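Local atomic coordinates of aminotransferase, classes I and II (Silicibacter pomeroyi DSS-3, PDB entry 3H14), a protein that probably uses pyridoxal 5'-phosphate to transfer an amino group from L-aspartate to 2-oxoglutarate, giving oxaloacetate and L-glutamate. Residues A[120-125]-A[139-144]; A[124-129]-A[346-351]; A[76-81]-A[89-94]. One frame throughout, in Å; residues are numbered along the deposited sequence.

Interaction 1 (A[120-125]-A[139-144]); sequences IGAPGY and PVDLPT
Ile120 pairs with Asp141 through backbone and side chain alike. Its N donates to Val140 O (3.0 Å), and its O receives Leu142 N (2.8 Å). The same parallel pattern runs on through Ala122, whose N donates to Leu142 O, and ends with an almost straight bond from Thr144 N to Ala122 O (3.1 Å). CA-H...O contacts, such as Asp141 CA to Ile120 O, fill the intervals. On the face shared by Ile120, Asp141 and Ala122, Ile120 CG1 stands between the backbone N and the carbonyl carbon (chi1 52°). From there CD1 runs beside Pro139, 3.8 Å from its CB, and also meets Asp141 OD1 at 3.5 Å. These strands, 117-122 and 138-143, belong to a beta-alpha-beta unit of the seven-stranded sheet in the large domain of the fold type I aminotransferases; their short segments cross at -46°, and 138-143 is the outermost strand on its side. The connecting helix 126-134 covers the Ile120 face with Tyr128 and Arg129, while Leu142 points to the other face and rests on Leu160. An alanine in place of Ile120 would probably leave a gap beside Pro139 CB and under the helix residues Tyr128 and Arg129. The Asp141 carboxylate is fixed by a salt bridge from OD1 to Arg129 NH2 and by a water that donates to Asp141 OD1 (2.6 Å) and to Gly121 O. Beyond Ala122 the chain turns through a cis peptide bond into Pro123. Here a second water donates to Pro123 O (2.7 Å) and accepts from Thr144 OG1, joining the turn to the residue just after strand 138-143, where Thr144 O also takes a hydrogen bond from Arg352.

Interaction 2 (A[124-129]-A[346-351]); sequences GYPSYR and LDFDPE
Arg129 reaches the loop 346-351 by setting CG between its backbone N and carbonyl carbon (chi1 64°), and a bend at chi3 (68°) then places NE. The guanidinium beyond it faces the carbonyls of Asp347 and Phe348, and both oxygens lie near the plane of the group, at its edge. NH1 of Arg129 donates to Asp347 O at 2.9 Å along a bent path, and NH2 donates to Phe348 O at 3.1 Å more nearly straight (164°). Each nitrogen stands above the plane of the carbonyl it meets. Phe348 O has a second donor in Gly124 N (3.1 Å), which comes from the opposite face of that carbonyl, so one oxygen is gripped by two N-H groups. Over a face of the guanidinium lies Pro350, its CD 3.6 Å from Arg129 NH2 and offset toward the rim; the two side chains meet tip to tip. The contact joins the beginning of helix 126-134, in the large domain, to the loop between strands 340-344 and 356-360 of the smaller, four-stranded sheet, so it ties the two sheet-bearing parts of this fold type I chain across more than two hundred residues. Next to the polar bonds, Phe348 lies alongside Pro126, with CD1 of the ring 3.6 Å from Pro126 CD. Gly124 O sits at the edge of the same ring, 3.3 Å from Phe348 CD1. Pro126 CB also packs on Asp347 O (3.4 Å), while its CG meets Asp347 CB. The carboxylate of Asp347 accepts from the backbone N-H groups of Ile15 and Val16, tying the loop to the chain just before helix 17-28. Phe348 also touches Asn172 and Pro173.

Interaction 3 (A[76-81]-A[89-94]); sequences RIARLY and LDPGRV
The connection from helix 71-85 to strand 94-97 folds back against the helix that it leaves, so that Leu89, Pro91 and Val94 pack on Tyr81, Ala78 and Ile77. Ala78 meets the backbone of the returning chain, its CB 3.5 Å from Leu89 O and 4.0 Å from Pro91 CB. The small methyl lets that chain come close, the CA atoms of Ala78 and Pro91 being 5.2 Å apart. About one helical turn on, Tyr81 and Leu89 lie side by side and point the same way. Leu89 CG is anti to the backbone N (chi1 -177°), and CD2 beyond it comes to 3.5 Å from Tyr81 CD2, approaching the ring obliquely. Val94 CG1 meets Ile77, 3.7 Å from its CG2 and as close to Ile77 CD1, so a single methyl of the valine touches two ends of the branched chain. No direct hydrogen bond crosses the contact; a water makes the polar link, donating to Ala78 O (2.8 Å) and accepting from Leu89 N. Within the connection, residues 91-93 form a short 3-10 turn, opened by an Asx turn whose bond from Gly92 N to Asp90 OD1 is weak. This turn delivers the chain to 94-97, an outermost strand of the seven-stranded sheet of the large domain, which runs antiparallel to 240-243. That neighbouring strand backs the hydrophobic layer: Ile77 touches Trp241, and Tyr81 and Leu89 both touch Val243. Tyr81 OH hydrogen-bonds Trp241 NE1, which fixes the far end of the ring. The other methyl of Leu89, CD1, lies over a face of the Arg93 guanidinium, whose NH2 makes a salt bridge with Asp220 and whose NE donates to Val244 O.

Interaction 3 comes first along the chain and closes before interactions 1 and 2 begin. These two both set out from the end of strand 117-122, share Gly124 and Tyr125 and have centres about 7 Å apart. Arg129 joins them, since its NH2 serves both the loop 346-351 and the strand residue Asp141, and Ile120 packs on its side chain. Interaction 3 stands apart, about 30 and 31 Å away between centres, its nearest atoms about 17 Å from interaction 1 and about 14 Å from interaction 2. All the same, interactions 1 and 3 involve the two outermost ends of one seven-stranded sheet, strand 138-143 and the approach to strand 94-97, while interaction 2 fastens that domain to a loop that connects two strands of the four-stranded sheet.

Interaction 1 (A[120-125]-A[139-144])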
loop_
_atom_site.group_PDB
_atom_site.type_symbol
_atom_site.label_atom_id
_atom_site.label_comp_id
_atom_site.label_asym_id
_atom_site.label_seq_id
_atom_site.Cartn_x
_atom_site.Cartn_y
_atom_site.Cartn_z
ATOM N N ILE A 120 -2.218 11.233 8.991
ATOM C CA ILE A 120 -1.783 9.941 8.435
ATOM C C ILE A 120 -1.106 9.137 9.537
ATOM O O ILE A 120 -0.302 9.674 10.284
ATOM C CB ILE A 120 -0.795 10.131 7.256
ATOM C CG1 ILE A 120 0.360 11.056 7.644
ATOM C CG2 ILE A 120 -1.536 10.748 6.031
ATOM C CD1 ILE A 120 1.370 11.336 6.538
ATOM N N GLY A 121 -1.463 7.878 9.681
ATOM C CA GLY A 121 -0.843 7.026 10.736
ATOM C C GLY A 121 0.617 6.760 10.494
ATOM O O GLY A 121 1.044 6.625 9.342
ATOM N N ALA A 122 1.415 6.676 11.568
ATOM C CA ALA A 122 2.815 6.298 11.467
ATOM C C ALA A 122 2.909 5.095 12.396
ATOM O O ALA A 122 2.581 5.235 13.559
ATOM C CB ALA A 122 3.741 7.439 11.952
ATOM N N PRO A 123 3.304 3.903 11.900
ATOM C CA PRO A 123 3.869 3.611 10.580
ATOM C C PRO A 123 2.834 3.669 9.491
ATOM O O PRO A 123 1.660 3.337 9.715
ATOM C CB PRO A 123 4.362 2.158 10.717
ATOM C CG PRO A 123 3.440 1.573 11.783
ATOM C CD PRO A 123 3.187 2.687 12.733
ATOM N N GLY A 124 3.274 4.104 8.323
ATOM C CA GLY A 124 2.451 4.097 7.122
ATOM C C GLY A 124 3.261 4.209 5.827
ATOM O O GLY A 124 4.482 4.260 5.815
ATOM N N TYR A 125 2.533 4.221 4.718
ATOM C CA TYR A 125 3.131 4.258 3.400
ATOM C C TYR A 125 3.997 5.496 3.282
ATOM O O TYR A 125 3.515 6.601 3.555
ATOM C CB TYR A 125 2.003 4.277 2.387
ATOM C CG TYR A 125 2.410 4.298 0.942
ATOM C CD1 TYR A 125 3.357 3.430 0.442
ATOM C CD2 TYR A 125 1.773 5.161 0.048
ATOM C CE1 TYR A 125 3.717 3.473 -0.932
ATOM C CE2 TYR A 125 2.091 5.178 -1.287
ATOM C CZ TYR A 125 3.064 4.343 -1.768
ATOM O OH TYR A 125 3.353 4.399 -3.122
ATOM N N PRO A 139 1.416 17.267 6.115
ATOM C CA PRO A 139 1.126 15.961 6.674
ATOM C C PRO A 139 1.275 16.010 8.192
ATOM O O PRO A 139 2.137 16.694 8.695
ATOM C CB PRO A 139 2.155 15.047 5.983
ATOM C CG PRO A 139 3.299 15.962 5.635
ATOM C CD PRO A 139 2.729 17.332 5.461
ATOM N N VAL A 140 0.371 15.353 8.907
ATOM C CA VAL A 140 0.391 15.285 10.365
ATOM C C VAL A 140 0.465 13.788 10.695
ATOM O O VAL A 140 -0.518 13.065 10.629
ATOM C CB VAL A 140 -0.844 15.972 11.005
ATOM C CG1 VAL A 140 -0.798 15.892 12.549
ATOM C CG2 VAL A 140 -0.903 17.454 10.596
ATOM N N ASP A 141 1.658 13.319 11.036
ATOM C CA ASP A 141 1.833 11.917 11.408
ATOM C C ASP A 141 1.176 11.691 12.747
ATOM O O ASP A 141 1.352 12.491 13.666
ATOM C CB ASP A 141 3.318 11.513 11.467
ATOM C CG ASP A 141 3.912 11.203 10.081
ATOM O OD1 ASP A 141 3.319 10.401 9.337
ATOM O OD2 ASP A 141 5.001 11.727 9.771
ATOM N N LEU A 142 0.384 10.630 12.819
ATOM C CA LEU A 142 -0.307 10.174 13.999
ATOM C C LEU A 142 0.380 8.877 14.449
ATOM O O LEU A 142 0.171 7.830 13.851
ATOM C CB LEU A 142 -1.758 9.874 13.667
ATOM C CG LEU A 142 -2.519 10.944 12.859
ATOM C CD1 LEU A 142 -3.888 10.453 12.607
ATOM C CD2 LEU A 142 -2.538 12.261 13.634
ATOM N N PRO A 143 1.200 8.953 15.498
ATOM C CA PRO A 143 1.823 7.717 16.040
ATOM C C PRO A 143 0.782 6.752 16.574
ATOM O O PRO A 143 0.108 7.038 17.561
ATOM C CB PRO A 143 2.754 8.231 17.148
ATOM C CG PRO A 143 2.899 9.711 16.881
ATOM C CD PRO A 143 1.596 10.151 16.250
ATOM N N THR A 144 0.640 5.609 15.927
ATOM C CA THR A 144 -0.333 4.642 16.322
ATOM C C THR A 144 0.286 3.669 17.321
ATOM O O THR A 144 1.504 3.572 17.434
ATOM C CB THR A 144 -0.884 3.930 15.082
ATOM O OG1 THR A 144 0.203 3.298 14.400
ATOM C CG2 THR A 144 -1.489 4.970 14.170
HETATM O O HOH W 1 2.623 8.475 7.694
HETATM O O HOH W 2 -0.427 3.535 11.458
#

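Interaction 2 (A[124-129]-A[346-351])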
loop_
_atom_site.group_PDB
_atom_site.type_symbol
_atom_site.label_atom_id
_atom_site.label_comp_id
_atom_site.label_asym_id
_atom_site.label_seq_id
_atom_site.Cartn_x
_atom_site.Cartn_y
_atom_site.Cartn_z
ATOM N N GLY A 124 3.274 4.104 8.323
ATOM C CA GLY A 124 2.451 4.097 7.122
ATOM C C GLY A 124 3.261 4.209 5.827
ATOM O O GLY A 124 4.482 4.260 5.815
ATOM N N TYR A 125 2.533 4.221 4.718
ATOM C CA TYR A 125 3.131 4.258 3.400
ATOM C C TYR A 125 3.997 5.496 3.282
ATOM O O TYR A 125 3.515 6.601 3.555
ATOM C CB TYR A 125 2.003 4.277 2.387
ATOM C CG TYR A 125 2.410 4.298 0.942
ATOM C CD1 TYR A 125 3.357 3.430 0.442
ATOM C CD2 TYR A 125 1.773 5.161 0.048
ATOM C CE1 TYR A 125 3.717 3.473 -0.932
ATOM C CE2 TYR A 125 2.091 5.178 -1.287
ATOM C CZ TYR A 125 3.064 4.343 -1.768
ATOM O OH TYR A 125 3.353 4.399 -3.122
ATOM N N PRO A 126 5.282 5.324 2.925
ATOM C CA PRO A 126 6.211 6.449 2.954
ATOM C C PRO A 126 5.828 7.637 2.064
ATOM O O PRO A 126 6.173 8.754 2.369
ATOM C CB PRO A 126 7.545 5.811 2.478
ATOM C CG PRO A 126 7.401 4.405 2.772
ATOM C CD PRO A 126 5.979 4.065 2.561
ATOM N N SER A 127 5.149 7.373 0.958
ATOM C CA SER A 127 4.828 8.411 0.010
ATOM C C SER A 127 3.694 9.319 0.454
ATOM O O SER A 127 3.574 10.397 -0.093
ATOM C CB SER A 127 4.490 7.819 -1.374
ATOM O OG SER A 127 5.673 7.352 -2.008
ATOM N N TYR A 128 2.868 8.918 1.419
ATOM C CA TYR A 128 1.777 9.805 1.840
ATOM C C TYR A 128 2.319 11.149 2.273
ATOM O O TYR A 128 1.863 12.184 1.756
ATOM C CB TYR A 128 0.965 9.272 3.029
ATOM C CG TYR A 128 0.143 8.021 2.880
ATOM C CD1 TYR A 128 -0.392 7.618 1.672
ATOM C CD2 TYR A 128 -0.176 7.269 4.023
ATOM C CE1 TYR A 128 -1.141 6.476 1.588
ATOM C CE2 TYR A 128 -0.940 6.142 3.944
ATOM C CZ TYR A 128 -1.420 5.736 2.729
ATOM O OH TYR A 128 -2.178 4.588 2.681
ATOM N N ARG A 129 3.246 11.157 3.240
ATOM C CA ARG A 129 3.800 12.423 3.766
ATOM C C ARG A 129 4.530 13.214 2.699
ATOM O O ARG A 129 4.436 14.423 2.683
ATOM C CB ARG A 129 4.680 12.250 5.030
ATOM C CG ARG A 129 5.955 11.452 4.824
ATOM C CD ARG A 129 6.742 11.315 6.169
ATOM N NE ARG A 129 6.013 10.482 7.111
ATOM C CZ ARG A 129 6.154 9.162 7.221
ATOM N NH1 ARG A 129 7.035 8.502 6.479
ATOM N NH2 ARG A 129 5.414 8.492 8.102
ATOM N N LEU A 346 12.471 3.055 9.157
ATOM C CA LEU A 346 12.527 4.521 9.172
ATOM C C LEU A 346 11.644 5.209 8.107
ATOM O O LEU A 346 11.046 6.252 8.398
ATOM C CB LEU A 346 13.965 5.020 9.058
ATOM C CG LEU A 346 14.841 4.733 10.275
ATOM C CD1 LEU A 346 15.655 3.443 10.033
ATOM C CD2 LEU A 346 15.747 5.908 10.568
ATOM N N ASP A 347 11.536 4.625 6.910
ATOM C CA ASP A 347 10.657 5.192 5.843
ATOM C C ASP A 347 9.195 5.245 6.251
ATOM O O ASP A 347 8.454 6.104 5.760
ATOM C CB ASP A 347 10.725 4.376 4.542
ATOM C CG ASP A 347 12.017 4.605 3.732
ATOM O OD1 ASP A 347 12.583 5.754 3.750
ATOM O OD2 ASP A 347 12.446 3.610 3.060
ATOM N N PHE A 348 8.761 4.300 7.096
ATOM C CA PHE A 348 7.366 4.205 7.495
ATOM C C PHE A 348 7.066 5.011 8.750
ATOM O O PHE A 348 5.928 5.514 8.916
ATOM C CB PHE A 348 6.953 2.744 7.706
ATOM C CG PHE A 348 7.421 1.850 6.612
ATOM C CD1 PHE A 348 6.806 1.896 5.355
ATOM C CD2 PHE A 348 8.568 1.044 6.777
ATOM C CE1 PHE A 348 7.262 1.114 4.312
ATOM C CE2 PHE A 348 9.045 0.254 5.710
ATOM C CZ PHE A 348 8.389 0.299 4.486
ATOM N N ASP A 349 8.060 5.126 9.625
ATOM C CA ASP A 349 7.872 5.744 10.943
ATOM C C ASP A 349 9.189 6.407 11.306
ATOM O O ASP A 349 10.094 5.769 11.851
ATOM C CB ASP A 349 7.408 4.710 11.975
ATOM C CG ASP A 349 7.052 5.328 13.319
ATOM O OD1 ASP A 349 7.542 6.426 13.615
ATOM O OD2 ASP A 349 6.303 4.695 14.086
ATOM N N PRO A 350 9.347 7.688 10.931
ATOM C CA PRO A 350 10.577 8.422 11.191
ATOM C C PRO A 350 10.975 8.550 12.659
ATOM O O PRO A 350 12.148 8.684 12.947
ATOM C CB PRO A 350 10.286 9.814 10.572
ATOM C CG PRO A 350 9.271 9.540 9.526
ATOM C CD PRO A 350 8.401 8.492 10.141
ATOM N N GLU A 351 10.021 8.512 13.573
ATOM C CA GLU A 351 10.309 8.673 14.973
ATOM C C GLU A 351 10.698 7.352 15.637
ATOM O O GLU A 351 11.525 7.374 16.550
ATOM C CB GLU A 351 9.087 9.276 15.723
#

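Interaction 3 (A[76-81]-A[89-94])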
loop_
_atom_site.group_PDB
_atom_site.type_symbol
_atom_site.label_atom_id
_atom_site.label_comp_id
_atom_site.label_asym_id
_atom_site.label_seq_id
_atom_site.Cartn_x
_atom_site.Cartn_y
_atom_site.Cartn_z
ATOM N N ARG A 76 -17.052 -2.463 -15.043
ATOM C CA ARG A 76 -16.510 -3.705 -14.460
ATOM C C ARG A 76 -16.074 -3.535 -13.006
ATOM O O ARG A 76 -16.217 -4.450 -12.202
ATOM C CB ARG A 76 -15.331 -4.246 -15.273
ATOM C CG ARG A 76 -14.794 -5.619 -14.811
ATOM C CD ARG A 76 -15.846 -6.723 -14.930
ATOM N NE ARG A 76 -15.401 -7.989 -14.361
ATOM C CZ ARG A 76 -15.434 -8.296 -13.069
ATOM N NH1 ARG A 76 -15.860 -7.422 -12.166
ATOM N NH2 ARG A 76 -15.020 -9.484 -12.665
ATOM N N ILE A 77 -15.484 -2.393 -12.695
ATOM C CA ILE A 77 -15.132 -2.069 -11.318
ATOM C C ILE A 77 -16.406 -1.981 -10.429
ATOM O O ILE A 77 -16.454 -2.568 -9.341
ATOM C CB ILE A 77 -14.288 -0.790 -11.265
ATOM C CG1 ILE A 77 -12.897 -1.037 -11.883
ATOM C CG2 ILE A 77 -14.149 -0.275 -9.830
ATOM C CD1 ILE A 77 -12.139 0.238 -12.286
ATOM N N ALA A 78 -17.425 -1.278 -10.912
ATOM C CA ALA A 78 -18.704 -1.179 -10.215
ATOM C C ALA A 78 -19.247 -2.562 -9.862
ATOM O O ALA A 78 -19.680 -2.793 -8.732
ATOM C CB ALA A 78 -19.729 -0.385 -11.067
ATOM N N ARG A 79 -19.172 -3.499 -10.812
ATOM C CA ARG A 79 -19.563 -4.896 -10.576
ATOM C C ARG A 79 -18.718 -5.545 -9.463
ATOM O O ARG A 79 -19.233 -6.310 -8.643
ATOM C CB ARG A 79 -19.443 -5.691 -11.882
ATOM C CG ARG A 79 -19.800 -7.174 -11.797
ATOM C CD ARG A 79 -19.865 -7.791 -13.198
ATOM N NE ARG A 79 -19.122 -9.050 -13.281
ATOM C CZ ARG A 79 -18.681 -9.589 -14.415
ATOM N NH1 ARG A 79 -18.883 -8.982 -15.585
ATOM N NH2 ARG A 79 -18.004 -10.736 -14.376
ATOM N N LEU A 80 -17.416 -5.244 -9.436
ATOM C CA LEU A 80 -16.543 -5.735 -8.362
ATOM C C LEU A 80 -17.056 -5.345 -6.961
ATOM O O LEU A 80 -16.981 -6.151 -6.017
ATOM C CB LEU A 80 -15.078 -5.267 -8.600
ATOM C CG LEU A 80 -14.039 -5.469 -7.478
ATOM C CD1 LEU A 80 -12.637 -5.700 -8.027
ATOM C CD2 LEU A 80 -14.031 -4.307 -6.535
ATOM N N TYR A 81 -17.618 -4.143 -6.827
ATOM C CA TYR A 81 -18.102 -3.674 -5.526
ATOM C C TYR A 81 -19.299 -4.476 -5.044
ATOM O O TYR A 81 -19.423 -4.730 -3.848
ATOM C CB TYR A 81 -18.349 -2.151 -5.517
ATOM C CG TYR A 81 -17.039 -1.369 -5.354
ATOM C CD1 TYR A 81 -16.503 -1.137 -4.100
ATOM C CD2 TYR A 81 -16.308 -0.936 -6.464
ATOM C CE1 TYR A 81 -15.308 -0.457 -3.930
ATOM C CE2 TYR A 81 -15.093 -0.255 -6.307
ATOM C CZ TYR A 81 -14.595 -0.026 -5.029
ATOM O OH TYR A 81 -13.397 0.659 -4.850
ATOM N N LEU A 89 -23.086 0.044 -6.638
ATOM C CA LEU A 89 -22.370 1.263 -6.973
ATOM C C LEU A 89 -22.628 1.653 -8.404
ATOM O O LEU A 89 -22.523 0.829 -9.286
ATOM C CB LEU A 89 -20.867 1.058 -6.762
ATOM C CG LEU A 89 -19.919 2.247 -6.989
ATOM C CD1 LEU A 89 -20.176 3.380 -5.975
ATOM C CD2 LEU A 89 -18.457 1.762 -6.943
ATOM N N ASP A 90 -22.946 2.920 -8.618
ATOM C CA ASP A 90 -23.103 3.472 -9.947
ATOM C C ASP A 90 -21.713 3.602 -10.585
ATOM O O ASP A 90 -20.799 4.143 -9.956
ATOM C CB ASP A 90 -23.787 4.831 -9.838
ATOM C CG ASP A 90 -23.781 5.610 -11.133
ATOM O OD1 ASP A 90 -23.935 5.024 -12.215
ATOM O OD2 ASP A 90 -23.617 6.841 -11.054
ATOM N N PRO A 91 -21.528 3.068 -11.808
ATOM C CA PRO A 91 -20.239 3.238 -12.504
ATOM C C PRO A 91 -19.832 4.664 -12.783
ATOM O O PRO A 91 -18.655 4.928 -12.973
ATOM C CB PRO A 91 -20.417 2.463 -13.819
ATOM C CG PRO A 91 -21.839 2.079 -13.897
ATOM C CD PRO A 91 -22.459 2.200 -12.556
ATOM N N GLY A 92 -20.792 5.580 -12.789
ATOM C CA GLY A 92 -20.504 7.000 -12.928
ATOM C C GLY A 92 -19.622 7.541 -11.816
ATOM O O GLY A 92 -18.979 8.562 -11.984
ATOM N N ARG A 93 -19.619 6.872 -10.665
ATOM C CA ARG A 93 -18.797 7.298 -9.515
ATOM C C ARG A 93 -17.383 6.719 -9.530
ATOM O O ARG A 93 -16.601 7.071 -8.669
ATOM C CB ARG A 93 -19.490 6.911 -8.189
ATOM C CG ARG A 93 -20.658 7.828 -7.852
ATOM C CD ARG A 93 -21.499 7.290 -6.728
ATOM N NE ARG A 93 -20.710 7.268 -5.514
ATOM C CZ ARG A 93 -21.010 6.606 -4.409
ATOM N NH1 ARG A 93 -22.153 5.933 -4.296
ATOM N NH2 ARG A 93 -20.173 6.669 -3.377
ATOM N N VAL A 94 -17.097 5.799 -10.463
ATOM C CA VAL A 94 -15.766 5.192 -10.618
ATOM C C VAL A 94 -14.971 6.083 -11.561
ATOM O O VAL A 94 -15.432 6.394 -12.660
ATOM C CB VAL A 94 -15.851 3.746 -11.161
ATOM C CG1 VAL A 94 -14.395 3.092 -11.392
ATOM C CG2 VAL A 94 -16.662 2.914 -10.237
HETATM O O HOH W 3 -22.178 -2.598 -7.500
#